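Local atomic coordinates of beta-hexosaminidase LpqI (PDB entry 6GFV), a protein that cleaves terminal beta-1,4-linked N-acetylglucosamine from peptidoglycan fragments during peptidoglycan recycling in Mycobacterium tuberculosis. Residues P1-S5 and V67-L73; V30-A36 and D53-I58; P72-A76 and A334-N340. All coordinates share one frame. Residues are numbered along the deposited sequence.

In the fold
The chain starts with residues 1-5, which interaction 1 fixes against residues 67-73, closing a long loop over the first two strands of the TIM barrel, 26-29 and 47-50. Interaction 2 falls entirely within that loop: residues 30-36 and 53-58, which follow those same two strands, meet at the end of the barrel that carries the active site, and do not touch the other contacts. Interaction 3 starts where interaction 1 ends, sharing Pro72 and Leu73, and spans most of the chain to residues 334-340, the end of the last helix and the turn after it. Interactions 1 and 3 are joined by Asn340, which bonds to Arg4 and Ser5, close to the Cys6-Cys343 disulfide.

Interaction 1 of 3, residues P1-S5 and V67-L73; sequences PVPRS and VAGGGPL
Residues 2-5, extended, run alongside the loop after helix 62-69, in the same chain direction, with Val2 CA 4.9 Å from Gly71 CA and Arg4 CA 3.9 Å from Pro72 CA. The Arg4 side chain, with chi1 and chi2 both m, is long enough to reach back to the helix end. Arg4 NH2 lies 2.6 Å from Val67 O, at a poor angle for bonding, and donates to Ala68 O (2.9 Å), a carbonyl of the last helical turn. A water links Gly69 O (2.7 Å) to Val2 O (2.8 Å). Gly70 O lies over one face of the guanidinium. Gly71 CA comes 3.2 Å from Val2 O in a CA-H...O contact; a CB here would collide with that oxygen, so glycine suits the place. A cis peptide bond precedes Pro72, whose CD packs on Val2 CG1 (3.9 Å) and whose carbonyl O accepts from Ser5 N (3.3 Å). Leu73 turns its end back, CD2 4.3 Å from Ser5 O. The guanidinium reaches further through NH1 to Asn340. This is surface packing away from the catalytic centre: an N-terminal extension laid along a helix-to-strand loop of a TIM barrel.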
loop_
_atom_site.group_PDB
_atom_site.type_symbol
_atom_site.label_atom_id
_atom_site.label_comp_id
_atom_site.label_asym_id
_atom_site.label_seq_id
_atom_site.Cartn_x
_atom_site.Cartn_y
_atom_site.Cartn_z
ATOM N N PRO A 1 18.262 -6.897 16.573
ATOM C CA PRO A 1 18.354 -8.334 16.847
ATOM C C PRO A 1 17.021 -8.944 17.296
ATOM O O PRO A 1 16.909 -9.405 18.429
ATOM C CB PRO A 1 19.387 -8.404 17.972
ATOM C CG PRO A 1 19.259 -7.072 18.671
ATOM C CD PRO A 1 19.000 -6.097 17.568
ATOM N N VAL A 2 16.029 -8.953 16.414
ATOM C CA VAL A 2 14.717 -9.499 16.739
ATOM C C VAL A 2 14.525 -10.909 16.175
ATOM O O VAL A 2 14.337 -11.075 14.971
ATOM C CB VAL A 2 13.599 -8.594 16.198
ATOM C CG1 VAL A 2 12.241 -9.213 16.458
ATOM C CG2 VAL A 2 13.696 -7.210 16.817
ATOM N N PRO A 3 14.548 -11.927 17.051
ATOM C CA PRO A 3 14.505 -13.342 16.658
ATOM C C PRO A 3 13.173 -13.794 16.047
ATOM O O PRO A 3 12.109 -13.332 16.455
ATOM C CB PRO A 3 14.764 -14.071 17.977
ATOM C CG PRO A 3 14.262 -13.146 19.015
ATOM C CD PRO A 3 14.561 -11.762 18.513
ATOM N N ARG A 4 13.240 -14.699 15.075
ATOM C CA ARG A 4 12.039 -15.240 14.452
ATOM C C ARG A 4 11.225 -16.060 15.441
ATOM O O ARG A 4 11.771 -16.629 16.390
ATOM C CB ARG A 4 12.398 -16.102 13.243
ATOM C CG ARG A 4 13.405 -15.465 12.310
ATOM C CD ARG A 4 12.704 -14.617 11.256
ATOM N NE ARG A 4 13.634 -14.188 10.217
ATOM C CZ ARG A 4 13.326 -14.069 8.929
ATOM N NH1 ARG A 4 12.107 -14.354 8.504
ATOM N NH2 ARG A 4 14.247 -13.676 8.062
ATOM N N SER A 5 9.918 -16.124 15.194
ATOM C CA SER A 5 8.983 -16.820 16.070
ATOM C C SER A 5 7.911 -17.586 15.310
ATOM O O SER A 5 7.567 -17.243 14.187
ATOM C CB SER A 5 8.301 -15.834 17.013
ATOM O OG SER A 5 7.223 -16.469 17.682
ATOM N N VAL A 67 16.681 -9.824 4.181
ATOM C CA VAL A 67 15.459 -10.483 4.589
ATOM C C VAL A 67 15.740 -11.564 5.633
ATOM O O VAL A 67 15.020 -11.681 6.617
ATOM C CB VAL A 67 14.733 -11.096 3.386
ATOM C CG1 VAL A 67 13.572 -11.959 3.853
ATOM C CG2 VAL A 67 14.261 -10.010 2.452
ATOM N N ALA A 68 16.793 -12.344 5.432
ATOM C CA ALA A 68 17.108 -13.437 6.358
ATOM C C ALA A 68 17.360 -12.946 7.784
ATOM O O ALA A 68 17.040 -13.637 8.749
ATOM C CB ALA A 68 18.300 -14.216 5.859
ATOM N N GLY A 69 17.907 -11.744 7.918
ATOM C CA GLY A 69 18.266 -11.213 9.218
ATOM C C GLY A 69 17.166 -10.533 10.012
ATOM O O GLY A 69 17.360 -10.248 11.183
ATOM N N GLY A 70 16.019 -10.271 9.394
ATOM C CA GLY A 70 14.943 -9.563 10.073
ATOM C C GLY A 70 13.984 -10.452 10.847
ATOM O O GLY A 70 13.902 -11.648 10.595
ATOM N N GLY A 71 13.251 -9.865 11.791
ATOM C CA GLY A 71 12.297 -10.619 12.590
ATOM C C GLY A 71 11.138 -9.790 13.126
ATOM O O GLY A 71 11.127 -8.570 12.973
ATOM N N PRO A 72 10.155 -10.450 13.765
ATOM C CA PRO A 72 10.096 -11.890 14.022
ATOM C C PRO A 72 9.392 -12.632 12.907
ATOM O O PRO A 72 9.149 -13.830 13.021
ATOM C CB PRO A 72 9.273 -11.970 15.303
ATOM C CG PRO A 72 8.284 -10.889 15.111
ATOM C CD PRO A 72 9.001 -9.768 14.371
ATOM N N LEU A 73 9.034 -11.899 11.860
ATOM C CA LEU A 73 8.397 -12.466 10.684
ATOM C C LEU A 73 9.139 -11.945 9.464
ATOM O O LEU A 73 9.979 -11.063 9.590
ATOM C CB LEU A 73 6.905 -12.111 10.637
ATOM C CG LEU A 73 5.970 -12.833 11.619
ATOM C CD1 LEU A 73 4.580 -12.333 11.419
ATOM C CD2 LEU A 73 6.005 -14.356 11.465
HETATM O O HOH W 1 16.548 -11.618 13.377
#

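Interaction 2 of 3, residues V30-A36 and D53-I58; sequences VRDAADA and DTDLTI
Two successive carbonyls of one loop are taken by two successive residues of the other, first by a side chain and then by the backbone: Thr54 OG1 donates to Val30 O at 2.6 Å and Asp55 N to Arg31 O at 2.9 Å. The loops run in the same direction, with CA separations of 4.7 Å for Arg31-Thr54, 4.9 Å for Asp32-Asp55 and 5.0 Å for Ala33-Ile58. With chi1 m, the short Thr54 side chain can donate to Val30 while its hydroxyl accepts from Gly51 N. A water donates to both Arg31 O (2.8 Å) and Asp53 O (2.6 Å). These are the loops after strands 26-29 and 47-50, at the C-terminal ends of neighbouring parallel strands of the TIM barrel, where glycoside hydrolase family 3 enzymes carry their active site. The side chain of Thr54 is about 5 Å from that of Arg88, which probably binds substrate, and Thr54 O makes a weak hydrogen bond with Arg88 NH2. Beyond this point both segments turn. Asp32, chi1 p, is the N-cap of helix 33-43, its OD1 accepting from Asp35 N at 3.1 Å, while Asp35 OD2 receives Arg31 N at 2.9 Å. Asp55, chi1 t, forms an Asx turn, OD1 accepting from Thr57 N at 2.9 Å. A water joins Ala33 N (3.1 Å) to Thr57 OG1 (3.1 Å). Ile58, extended with both chi angles t, directs CD1 against Ala36 CB (3.9 Å) and Val30 CG2 (4.4 Å), while its CG1 lies 4.1 Å from Ala33 CA; the small alanines let the helix come close.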
loop_
_atom_site.group_PDB
_atom_site.type_symbol
_atom_site.label_atom_id
_atom_site.label_comp_id
_atom_site.label_asym_id
_atom_site.label_seq_id
_atom_site.Cartn_x
_atom_site.Cartn_y
_atom_site.Cartn_z
ATOM N N VAL A 30 14.201 2.869 -0.098
ATOM C CA VAL A 30 15.645 2.736 0.153
ATOM C C VAL A 30 16.506 3.086 -1.060
ATOM O O VAL A 30 16.095 2.896 -2.199
ATOM C CB VAL A 30 16.010 1.320 0.597
ATOM C CG1 VAL A 30 15.293 0.964 1.910
ATOM C CG2 VAL A 30 15.682 0.312 -0.501
ATOM N N ARG A 31 17.708 3.592 -0.798
ATOM C CA ARG A 31 18.618 4.020 -1.860
ATOM C C ARG A 31 19.309 2.850 -2.550
ATOM O O ARG A 31 19.372 2.789 -3.769
ATOM C CB ARG A 31 19.688 4.963 -1.307
ATOM C CG ARG A 31 19.226 6.379 -1.087
ATOM C CD ARG A 31 20.400 7.327 -0.899
ATOM N NE ARG A 31 21.185 7.017 0.291
ATOM C CZ ARG A 31 20.871 7.441 1.509
ATOM N NH1 ARG A 31 19.785 8.175 1.680
ATOM N NH2 ARG A 31 21.625 7.129 2.552
ATOM N N ASP A 32 19.812 1.918 -1.750
ATOM C CA ASP A 32 20.591 0.801 -2.255
ATOM C C ASP A 32 20.704 -0.282 -1.186
ATOM O O ASP A 32 20.042 -0.220 -0.153
ATOM C CB ASP A 32 21.990 1.278 -2.696
ATOM C CG ASP A 32 22.768 1.963 -1.572
ATOM O OD1 ASP A 32 22.241 2.098 -0.466
ATOM O OD2 ASP A 32 23.911 2.380 -1.789
ATOM N N ALA A 33 21.562 -1.257 -1.436
ATOM C CA ALA A 33 21.759 -2.372 -0.526
ATOM C C ALA A 33 22.170 -1.920 0.877
ATOM O O ALA A 33 21.613 -2.385 1.859
ATOM C CB ALA A 33 22.796 -3.322 -1.098
ATOM N N ALA A 34 23.137 -1.011 0.961
ATOM C CA ALA A 34 23.637 -0.537 2.249
ATOM C C ALA A 34 22.558 0.189 3.064
ATOM O O ALA A 34 22.419 -0.040 4.262
ATOM C CB ALA A 34 24.826 0.374 2.048
ATOM N N ASP A 35 21.821 1.070 2.403
ATOM C CA ASP A 35 20.757 1.840 3.045
ATOM C C ASP A 35 19.691 0.894 3.618
ATOM O O ASP A 35 19.255 1.036 4.751
ATOM C CB ASP A 35 20.142 2.817 2.041
ATOM C CG ASP A 35 19.171 3.812 2.682
ATOM O OD1 ASP A 35 19.237 4.060 3.889
ATOM O OD2 ASP A 35 18.357 4.371 1.954
ATOM N N ALA A 36 19.284 -0.079 2.816
ATOM C CA ALA A 36 18.296 -1.045 3.253
ATOM C C ALA A 36 18.811 -1.897 4.427
ATOM O O ALA A 36 18.116 -2.068 5.424
ATOM C CB ALA A 36 17.883 -1.919 2.095
ATOM N N ASP A 53 14.134 5.721 -6.989
ATOM C CA ASP A 53 15.577 5.948 -6.949
ATOM C C ASP A 53 16.356 4.769 -6.368
ATOM O O ASP A 53 17.540 4.901 -6.090
ATOM C CB ASP A 53 15.892 7.210 -6.154
ATOM C CG ASP A 53 15.363 8.461 -6.824
ATOM O OD1 ASP A 53 15.765 8.737 -7.974
ATOM O OD2 ASP A 53 14.534 9.167 -6.210
ATOM N N THR A 54 15.700 3.625 -6.196
ATOM C CA THR A 54 16.370 2.446 -5.647
ATOM C C THR A 54 17.331 1.819 -6.679
ATOM O O THR A 54 16.976 1.645 -7.839
ATOM C CB THR A 54 15.333 1.401 -5.161
ATOM O OG1 THR A 54 14.595 1.954 -4.063
ATOM C CG2 THR A 54 15.993 0.132 -4.691
ATOM N N ASP A 55 18.547 1.515 -6.240
ATOM C CA ASP A 55 19.523 0.788 -7.053
ATOM C C ASP A 55 19.103 -0.677 -7.141
ATOM O O ASP A 55 19.142 -1.394 -6.157
ATOM C CB ASP A 55 20.932 0.917 -6.448
ATOM C CG ASP A 55 22.023 0.320 -7.330
ATOM O OD1 ASP A 55 21.750 -0.620 -8.104
ATOM O OD2 ASP A 55 23.172 0.801 -7.237
ATOM N N LEU A 56 18.718 -1.106 -8.330
ATOM C CA LEU A 56 18.217 -2.445 -8.547
ATOM C C LEU A 56 19.251 -3.586 -8.371
ATOM O O LEU A 56 18.873 -4.758 -8.397
ATOM C CB LEU A 56 17.602 -2.525 -9.941
ATOM C CG LEU A 56 16.376 -1.651 -10.232
ATOM C CD1 LEU A 56 15.833 -1.972 -11.602
ATOM C CD2 LEU A 56 15.292 -1.834 -9.173
ATOM N N THR A 57 20.532 -3.275 -8.201
ATOM C CA THR A 57 21.507 -4.334 -7.914
ATOM C C THR A 57 21.281 -4.908 -6.530
ATOM O O THR A 57 21.896 -5.899 -6.180
ATOM C CB THR A 57 22.992 -3.878 -7.999
ATOM O OG1 THR A 57 23.244 -2.815 -7.078
ATOM C CG2 THR A 57 23.367 -3.449 -9.414
ATOM N N ILE A 58 20.392 -4.295 -5.754
ATOM C CA ILE A 58 19.982 -4.855 -4.469
ATOM C C ILE A 58 19.448 -6.278 -4.643
ATOM O O ILE A 58 19.545 -7.079 -3.720
ATOM C CB ILE A 58 18.899 -3.955 -3.749
ATOM C CG1 ILE A 58 18.698 -4.377 -2.294
ATOM C CG2 ILE A 58 17.572 -3.964 -4.486
ATOM C CD1 ILE A 58 17.788 -3.440 -1.473
HETATM O O HOH W 2 20.022 5.003 -5.413
HETATM O O HOH W 3 22.714 -1.796 -4.242
#

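Interaction 3 of 3, residues P72-A76 and A334-N340; sequences PLPLA and ATMKGPN
Residues 72-76 form a loop that passes the C-terminal end of helix 323-337 and the turn after it, with Leu73 CA 6.0 Å from Asn340 CA and Pro74 CA 6.5 Å from Lys337 CA. Pro72 gives its carbonyl O to Asn340 ND2 at 2.7 Å; the amide suits a crossing point, since ND2 also serves Ser5 O and OD1 accepts from Arg4. Leu73, with chi1 m and chi2 t, sends CD1 onto Ala334 CB (3.6 Å) and CD2 to Gly338 O (3.7 Å). Gly338 ends the helix with a phi of 80°, at backbone angles that call for glycine; its N bonds to Ala334 O (2.9 Å). A water donates to Leu73 O (3.0 Å) and accepts weakly from Lys337 NZ (3.0 Å). Pro74 lays CD against Asn340 OD1 (3.1 Å), and its O lies 3.2 Å from Lys337 CD. Lys337 stretches its methylene chain past Leu73 and Pro74, with chi2 to chi4 all t, until CE reaches Ala76 CB (4.0 Å); its amine bonds to Gly46 O and Gln24. Ala76, small enough to let that chain pass, begins strand 76-83, setting the last helix against a strand entry, with Leu75 turned to helix 62-69 and Ala76 beside strand 130-131.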
loop_
_atom_site.group_PDB
_atom_site.type_symbol
_atom_site.label_atom_id
_atom_site.label_comp_id
_atom_site.label_asym_id
_atom_site.label_seq_id
_atom_site.Cartn_x
_atom_site.Cartn_y
_atom_site.Cartn_z
ATOM N N PRO A 72 10.155 -10.450 13.765
ATOM C CA PRO A 72 10.096 -11.890 14.022
ATOM C C PRO A 72 9.392 -12.632 12.907
ATOM O O PRO A 72 9.149 -13.830 13.021
ATOM C CB PRO A 72 9.273 -11.970 15.303
ATOM C CG PRO A 72 8.284 -10.889 15.111
ATOM C CD PRO A 72 9.001 -9.768 14.371
ATOM N N LEU A 73 9.034 -11.899 11.860
ATOM C CA LEU A 73 8.397 -12.466 10.684
ATOM C C LEU A 73 9.139 -11.945 9.464
ATOM O O LEU A 73 9.979 -11.063 9.590
ATOM C CB LEU A 73 6.905 -12.111 10.637
ATOM C CG LEU A 73 5.970 -12.833 11.619
ATOM C CD1 LEU A 73 4.580 -12.333 11.419
ATOM C CD2 LEU A 73 6.005 -14.356 11.465
ATOM N N PRO A 74 8.864 -12.518 8.285
ATOM C CA PRO A 74 9.616 -12.093 7.109
ATOM C C PRO A 74 9.423 -10.619 6.753
ATOM O O PRO A 74 8.320 -10.096 6.794
ATOM C CB PRO A 74 9.066 -12.998 6.009
ATOM C CG PRO A 74 8.583 -14.209 6.740
ATOM C CD PRO A 74 8.051 -13.718 8.017
ATOM N N LEU A 75 10.520 -9.952 6.440
ATOM C CA LEU A 75 10.491 -8.575 5.965
ATOM C C LEU A 75 9.547 -8.407 4.772
ATOM O O LEU A 75 9.574 -9.224 3.856
ATOM C CB LEU A 75 11.902 -8.147 5.562
ATOM C CG LEU A 75 12.136 -6.683 5.183
ATOM C CD1 LEU A 75 12.109 -5.783 6.415
ATOM C CD2 LEU A 75 13.427 -6.510 4.406
ATOM N N ALA A 76 8.718 -7.360 4.769
ATOM C CA ALA A 76 7.901 -7.052 3.586
ATOM C C ALA A 76 8.729 -6.307 2.524
ATOM O O ALA A 76 9.483 -5.407 2.857
ATOM C CB ALA A 76 6.662 -6.214 3.969
ATOM N N ALA A 334 1.060 -9.140 10.675
ATOM C CA ALA A 334 1.527 -10.518 10.815
ATOM C C ALA A 334 0.756 -11.453 9.879
ATOM O O ALA A 334 1.345 -12.315 9.227
ATOM C CB ALA A 334 1.405 -10.989 12.266
ATOM N N THR A 335 -0.557 -11.269 9.820
ATOM C CA THR A 335 -1.446 -12.075 8.996
ATOM C C THR A 335 -1.089 -11.889 7.530
ATOM O O THR A 335 -1.042 -12.843 6.768
ATOM C CB THR A 335 -2.960 -11.694 9.224
ATOM O OG1 THR A 335 -3.324 -11.883 10.592
ATOM C CG2 THR A 335 -3.870 -12.527 8.362
ATOM N N MET A 336 -0.830 -10.645 7.151
ATOM C CA MET A 336 -0.392 -10.311 5.800
ATOM C C MET A 336 0.926 -11.009 5.451
ATOM O O MET A 336 1.063 -11.573 4.376
ATOM C CB MET A 336 -0.242 -8.787 5.653
ATOM C CG MET A 336 0.381 -8.313 4.346
ATOM S SD MET A 336 0.674 -6.539 4.271
ATOM C CE MET A 336 2.227 -6.424 5.155
ATOM N N LYS A 337 1.879 -10.981 6.374
ATOM C CA LYS A 337 3.214 -11.523 6.111
ATOM C C LYS A 337 3.228 -13.043 6.074
ATOM O O LYS A 337 4.018 -13.628 5.357
ATOM C CB LYS A 337 4.218 -11.022 7.150
ATOM C CG LYS A 337 4.706 -9.612 6.886
ATOM C CD LYS A 337 5.575 -9.106 7.998
ATOM C CE LYS A 337 6.201 -7.767 7.647
ATOM N NZ LYS A 337 7.223 -7.400 8.626
ATOM N N GLY A 338 2.347 -13.682 6.829
ATOM C CA GLY A 338 2.288 -15.125 6.847
ATOM C C GLY A 338 3.350 -15.757 7.729
ATOM O O GLY A 338 4.191 -15.072 8.295
ATOM N N PRO A 339 3.326 -17.084 7.846
ATOM C CA PRO A 339 4.200 -17.700 8.846
ATOM C C PRO A 339 5.636 -17.821 8.378
ATOM O O PRO A 339 5.904 -17.800 7.176
ATOM C CB PRO A 339 3.572 -19.080 9.061
ATOM C CG PRO A 339 2.885 -19.387 7.789
ATOM C CD PRO A 339 2.505 -18.074 7.130
ATOM N N ASN A 340 6.553 -17.917 9.335
ATOM C CA ASN A 340 7.946 -18.207 9.024
ATOM C C ASN A 340 8.150 -19.585 8.434
ATOM O O ASN A 340 7.477 -20.538 8.820
ATOM C CB ASN A 340 8.808 -18.072 10.270
ATOM C CG ASN A 340 9.153 -16.651 10.561
ATOM O OD1 ASN A 340 9.557 -15.913 9.666
ATOM N ND2 ASN A 340 8.990 -16.244 11.806
HETATM O O HOH W 4 9.841 -8.107 9.911
#